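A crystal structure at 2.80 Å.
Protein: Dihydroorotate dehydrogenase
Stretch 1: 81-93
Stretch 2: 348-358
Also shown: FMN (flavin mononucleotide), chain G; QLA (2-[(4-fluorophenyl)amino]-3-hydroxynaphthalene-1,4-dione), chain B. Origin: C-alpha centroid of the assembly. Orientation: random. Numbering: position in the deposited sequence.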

# COMPACT_ATOMS: atom_id res chain seq x y z
N GLU A 81 -13.59 13.30 3.40
CA GLU A 81 -13.98 12.89 4.75
C GLU A 81 -13.61 11.43 4.97
O GLU A 81 -14.00 10.56 4.19
N PHE A 82 -12.85 11.17 6.03
CA PHE A 82 -12.44 9.82 6.40
C PHE A 82 -13.08 9.45 7.73
O PHE A 82 -13.05 10.24 8.67
N ASP A 83 -13.65 8.24 7.79
CA ASP A 83 -14.22 7.76 9.05
C ASP A 83 -13.14 7.62 10.12
O ASP A 83 -13.42 7.85 11.31
N HIS A 84 -11.92 7.27 9.72
CA HIS A 84 -10.78 7.17 10.61
C HIS A 84 -9.52 7.06 9.75
O HIS A 84 -9.61 6.69 8.58
N PRO A 85 -8.35 7.39 10.30
CA PRO A 85 -7.14 7.44 9.46
C PRO A 85 -6.63 6.08 9.00
O PRO A 85 -5.59 6.03 8.33
N ILE A 86 -7.31 4.98 9.31
CA ILE A 86 -6.81 3.64 9.05
C ILE A 86 -7.43 3.11 7.76
O ILE A 86 -8.66 3.06 7.63
N GLY A 87 -6.58 2.69 6.82
CA GLY A 87 -7.04 2.10 5.58
C GLY A 87 -6.19 0.90 5.20
O GLY A 87 -5.22 0.57 5.88
N LEU A 88 -6.58 0.26 4.10
CA LEU A 88 -5.88 -0.92 3.60
C LEU A 88 -4.90 -0.50 2.52
O LEU A 88 -5.28 0.16 1.54
N ALA A 89 -3.64 -0.90 2.68
CA ALA A 89 -2.60 -0.53 1.74
C ALA A 89 -2.79 -1.25 0.41
O ALA A 89 -3.61 -2.17 0.27
N ALA A 90 -2.02 -0.82 -0.59
CA ALA A 90 -2.11 -1.40 -1.92
C ALA A 90 -1.54 -2.82 -1.92
O ALA A 90 -0.75 -3.21 -1.05
N GLY A 91 -1.95 -3.60 -2.92
CA GLY A 91 -1.47 -4.94 -3.11
C GLY A 91 -2.42 -6.04 -2.67
O GLY A 91 -2.23 -7.19 -3.07
N PHE A 92 -3.42 -5.71 -1.86
CA PHE A 92 -4.39 -6.71 -1.43
C PHE A 92 -5.51 -6.84 -2.46
O PHE A 92 -5.74 -7.92 -3.01
N ASP A 93 -6.21 -5.74 -2.74
CA ASP A 93 -7.21 -5.71 -3.80
C ASP A 93 -6.56 -5.16 -5.07
O ASP A 93 -6.79 -4.03 -5.50
N ALA A 348 2.36 11.76 9.98
CA ALA A 348 1.41 11.15 9.06
C ALA A 348 -0.00 11.64 9.34
O ALA A 348 -0.38 11.86 10.50
N SER A 349 -0.78 11.83 8.27
CA SER A 349 -2.19 12.17 8.39
C SER A 349 -3.10 10.97 8.19
O SER A 349 -4.24 10.99 8.67
N LEU A 350 -2.63 9.94 7.49
CA LEU A 350 -3.35 8.69 7.32
C LEU A 350 -2.38 7.54 7.58
O LEU A 350 -1.16 7.71 7.56
N VAL A 351 -2.95 6.36 7.83
CA VAL A 351 -2.15 5.16 8.06
C VAL A 351 -2.77 4.00 7.30
O VAL A 351 -3.99 3.94 7.10
N GLN A 352 -1.92 3.07 6.87
CA GLN A 352 -2.35 1.89 6.13
C GLN A 352 -1.63 0.66 6.67
O GLN A 352 -0.58 0.76 7.31
N LEU A 353 -2.21 -0.51 6.40
CA LEU A 353 -1.65 -1.77 6.86
C LEU A 353 -1.94 -2.85 5.83
O LEU A 353 -2.70 -2.65 4.88
N TYR A 354 -1.32 -4.01 6.04
CA TYR A 354 -1.48 -5.14 5.13
C TYR A 354 -1.19 -6.44 5.86
O TYR A 354 -2.05 -7.31 5.97
N THR A 355 0.04 -6.58 6.36
CA THR A 355 0.47 -7.84 6.95
C THR A 355 -0.31 -8.15 8.23
O THR A 355 -0.70 -9.30 8.46
N SER A 356 -0.56 -7.13 9.06
CA SER A 356 -1.34 -7.36 10.27
C SER A 356 -2.77 -7.78 9.95
O SER A 356 -3.41 -8.43 10.78
N PHE A 357 -3.28 -7.44 8.76
CA PHE A 357 -4.58 -7.95 8.35
C PHE A 357 -4.51 -9.45 8.06
O PHE A 357 -5.51 -10.16 8.22
N VAL A 358 -3.34 -9.95 7.65
CA VAL A 358 -3.19 -11.38 7.41
C VAL A 358 -3.18 -12.14 8.73
O VAL A 358 -3.79 -13.21 8.86

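Strands 86-88 and 350-353 pair in parallel, and their backbone ladder sets where the side chains go. Its hydrogen bonds run from Val351 N to Pro85 O (2.7 Å), Gly87 N to Val351 O (2.9 Å), Leu353 N to Gly87 O (3.2 Å) and Ala89 N to Leu353 O (3.0 Å).

Apolar packing follows this register. Ile86 (m, t), Val351 (m), Leu88 (t, p) and Leu353 (p, p) share one face: Ile86 CG1 lies 3.7 Å from Val351 CG2, and Ile86 CG2 3.9 Å from Leu353 CD2. Gln352 (m, t) occupies the other face, where Gly87 offers no side chain; its OE1 approaches Ala89 CB at 3.5 Å. Before the strand, Phe82 (m) points toward Leu350 (m, t), whose CD1 sits 4.1 Å from the Phe82 ring centroid and 27° off the normal, a CH-pi contact.

Aromatic contacts close the other end. Phe92 (t) turns its edge to the face of Tyr354 (t), with planes at 70°; the edge of Phe357 (t) meets the Phe92 face in offset fashion, at 86°. Tyr354 OH also donates a weak hydrogen bond to Gly91 O (3.1 Å).

Both ligands border this cluster. FMN C8M covers the opposite face of Tyr354, FMN O3P accepts from Thr355 N (2.9 Å) and Thr355 OG1 (3.1 Å), and QLA O1 lies 3.3 Å from Phe92 CE2.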

# COMPACT_ATOMS: atom_id res chain seq x y z
CB GLU A 81 -15.48 13.11 4.95
CG GLU A 81 -16.01 12.55 6.26
CD GLU A 81 -17.52 12.69 6.37
OE1 GLU A 81 -18.12 13.36 5.50
OE2 GLU A 81 -18.10 12.13 7.32
CB PHE A 82 -10.92 9.70 6.49
CG PHE A 82 -10.22 9.69 5.16
CD1 PHE A 82 -9.98 10.86 4.47
CD2 PHE A 82 -9.79 8.49 4.60
CE1 PHE A 82 -9.33 10.85 3.25
CE2 PHE A 82 -9.15 8.47 3.38
CZ PHE A 82 -8.91 9.65 2.70
CB ASP A 83 -14.92 6.42 8.82
CG ASP A 83 -15.73 5.97 10.01
OD1 ASP A 83 -15.99 6.79 10.92
OD2 ASP A 83 -16.12 4.78 10.05
CB HIS A 84 -10.91 5.97 11.56
CG HIS A 84 -11.21 4.68 10.87
ND1 HIS A 84 -10.23 3.86 10.35
CD2 HIS A 84 -12.39 4.06 10.61
CE1 HIS A 84 -10.78 2.80 9.80
NE2 HIS A 84 -12.09 2.89 9.94
CB PRO A 85 -6.11 8.13 10.37
CG PRO A 85 -6.58 7.82 11.75
CD PRO A 85 -8.07 7.84 11.67
CB ILE A 86 -7.10 2.69 10.22
CG1 ILE A 86 -6.59 3.31 11.53
CG2 ILE A 86 -6.45 1.33 9.99
CD1 ILE A 86 -7.06 2.58 12.75
CB LEU A 88 -6.87 -1.95 3.06
CG LEU A 88 -6.24 -3.26 2.56
CD1 LEU A 88 -5.48 -3.95 3.68
CD2 LEU A 88 -7.30 -4.18 1.98
CB ALA A 89 -1.22 -0.84 2.31
CB ALA A 90 -1.38 -0.54 -2.94
CB PHE A 92 -4.96 -6.35 -0.06
CG PHE A 92 -5.70 -7.47 0.60
CD1 PHE A 92 -7.06 -7.62 0.42
CD2 PHE A 92 -5.03 -8.39 1.40
CE1 PHE A 92 -7.75 -8.66 1.02
CE2 PHE A 92 -5.71 -9.43 2.01
CZ PHE A 92 -7.07 -9.56 1.82
CB ASP A 93 -8.41 -4.87 -3.37
CG ASP A 93 -9.61 -5.08 -4.26
OD1 ASP A 93 -9.58 -6.01 -5.09
OD2 ASP A 93 -10.59 -4.31 -4.14
CB ALA A 348 1.46 9.63 9.16
CB SER A 349 -2.56 13.27 7.38
OG SER A 349 -1.85 14.46 7.65
CB LEU A 350 -3.95 8.57 5.92
CG LEU A 350 -5.04 9.57 5.54
CD1 LEU A 350 -5.47 9.40 4.09
CD2 LEU A 350 -6.24 9.43 6.47
CB VAL A 351 -2.03 4.82 9.56
CG1 VAL A 351 -1.18 5.86 10.28
CG2 VAL A 351 -3.40 4.71 10.21
CB GLN A 352 -2.09 2.03 4.62
CG GLN A 352 -2.86 3.15 3.95
CD GLN A 352 -2.46 3.35 2.50
OE1 GLN A 352 -1.57 2.67 1.99
NE2 GLN A 352 -3.12 4.29 1.83
CB LEU A 353 -2.20 -2.15 8.24
CG LEU A 353 -3.72 -2.27 8.41
CD1 LEU A 353 -4.22 -3.68 8.11
CD2 LEU A 353 -4.14 -1.84 9.81
CB TYR A 354 -0.56 -4.98 3.91
CG TYR A 354 -0.83 -5.94 2.76
CD1 TYR A 354 -1.18 -5.45 1.51
CD2 TYR A 354 -0.71 -7.31 2.92
CE1 TYR A 354 -1.42 -6.31 0.46
CE2 TYR A 354 -0.95 -8.18 1.87
CZ TYR A 354 -1.31 -7.67 0.64
OH TYR A 354 -1.54 -8.52 -0.41
CB THR A 355 1.97 -7.81 7.24
OG1 THR A 355 2.68 -7.56 6.02
CG2 THR A 355 2.43 -9.13 7.83
CB SER A 356 -1.36 -6.10 11.14
OG SER A 356 -1.83 -4.98 10.41
CB PHE A 357 -5.07 -7.19 7.12
CG PHE A 357 -6.42 -7.65 6.63
CD1 PHE A 357 -6.52 -8.54 5.57
CD2 PHE A 357 -7.58 -7.18 7.21
CE1 PHE A 357 -7.75 -8.96 5.12
CE2 PHE A 357 -8.82 -7.60 6.76
CZ PHE A 357 -8.90 -8.49 5.71
CB VAL A 358 -1.91 -11.65 6.59
CG1 VAL A 358 -1.61 -13.14 6.53
CG2 VAL A 358 -2.05 -11.07 5.19
N1 FMN G . 2.57 -1.96 -2.48
C2 FMN G . 2.25 -1.30 -3.65
O2 FMN G . 2.42 -0.08 -3.73
N3 FMN G . 1.75 -1.99 -4.73
C4 FMN G . 1.55 -3.35 -4.65
O4 FMN G . 1.10 -3.97 -5.62
C4A FMN G . 1.87 -4.03 -3.48
N5 FMN G . 1.68 -5.39 -3.39
C5A FMN G . 1.99 -6.06 -2.23
C6 FMN G . 1.79 -7.43 -2.15
C7 FMN G . 2.10 -8.12 -0.98
C7M FMN G . 1.89 -9.60 -0.90
C8 FMN G . 2.61 -7.42 0.12
C8M FMN G . 2.95 -8.16 1.38
C9 FMN G . 2.81 -6.05 0.03
C9A FMN G . 2.50 -5.36 -1.13
N10 FMN G . 2.69 -3.99 -1.22
C10 FMN G . 2.38 -3.33 -2.39
C1' FMN G . 3.24 -3.22 -0.06
C2' FMN G . 2.11 -2.77 0.86
O2' FMN G . 1.14 -2.05 0.13
C3' FMN G . 2.65 -1.88 1.97
O3' FMN G . 3.41 -0.83 1.41
C4' FMN G . 3.51 -2.64 2.97
O4' FMN G . 3.19 -4.01 2.96
C5' FMN G . 3.27 -2.07 4.36
O5' FMN G . 3.83 -2.90 5.34
P FMN G . 2.85 -3.64 6.38
O1P FMN G . 3.70 -4.40 7.37
O2P FMN G . 1.98 -2.63 7.09
O3P FMN G . 1.99 -4.61 5.62
C1 QLA B . -3.61 -13.09 2.36
O1 QLA B . -3.89 -12.16 1.62
C2 QLA B . -4.72 -13.80 3.07
O2 QLA B . -5.95 -13.42 2.77
C3 QLA B . -4.43 -14.82 4.01
O3 QLA B . -2.79 -16.33 4.87
C4 QLA B . -6.48 -14.58 5.39
C5 QLA B . -6.32 -13.25 5.76
C6 QLA B . -7.37 -12.53 6.31
C7 QLA B . -8.57 -13.16 6.47
C8 QLA B . -8.78 -14.46 6.10
C9 QLA B . -7.73 -15.17 5.55
C10 QLA B . -3.02 -15.33 4.13
C11 QLA B . -1.94 -14.62 3.42
C12 QLA B . -0.62 -15.02 3.61
C13 QLA B . 0.40 -14.36 2.96
C14 QLA B . 0.12 -13.29 2.11
C15 QLA B . -1.18 -12.88 1.92
C16 QLA B . -2.22 -13.54 2.58
F1 QLA B . -9.61 -12.46 7.01
N1 QLA B . -5.40 -15.30 4.81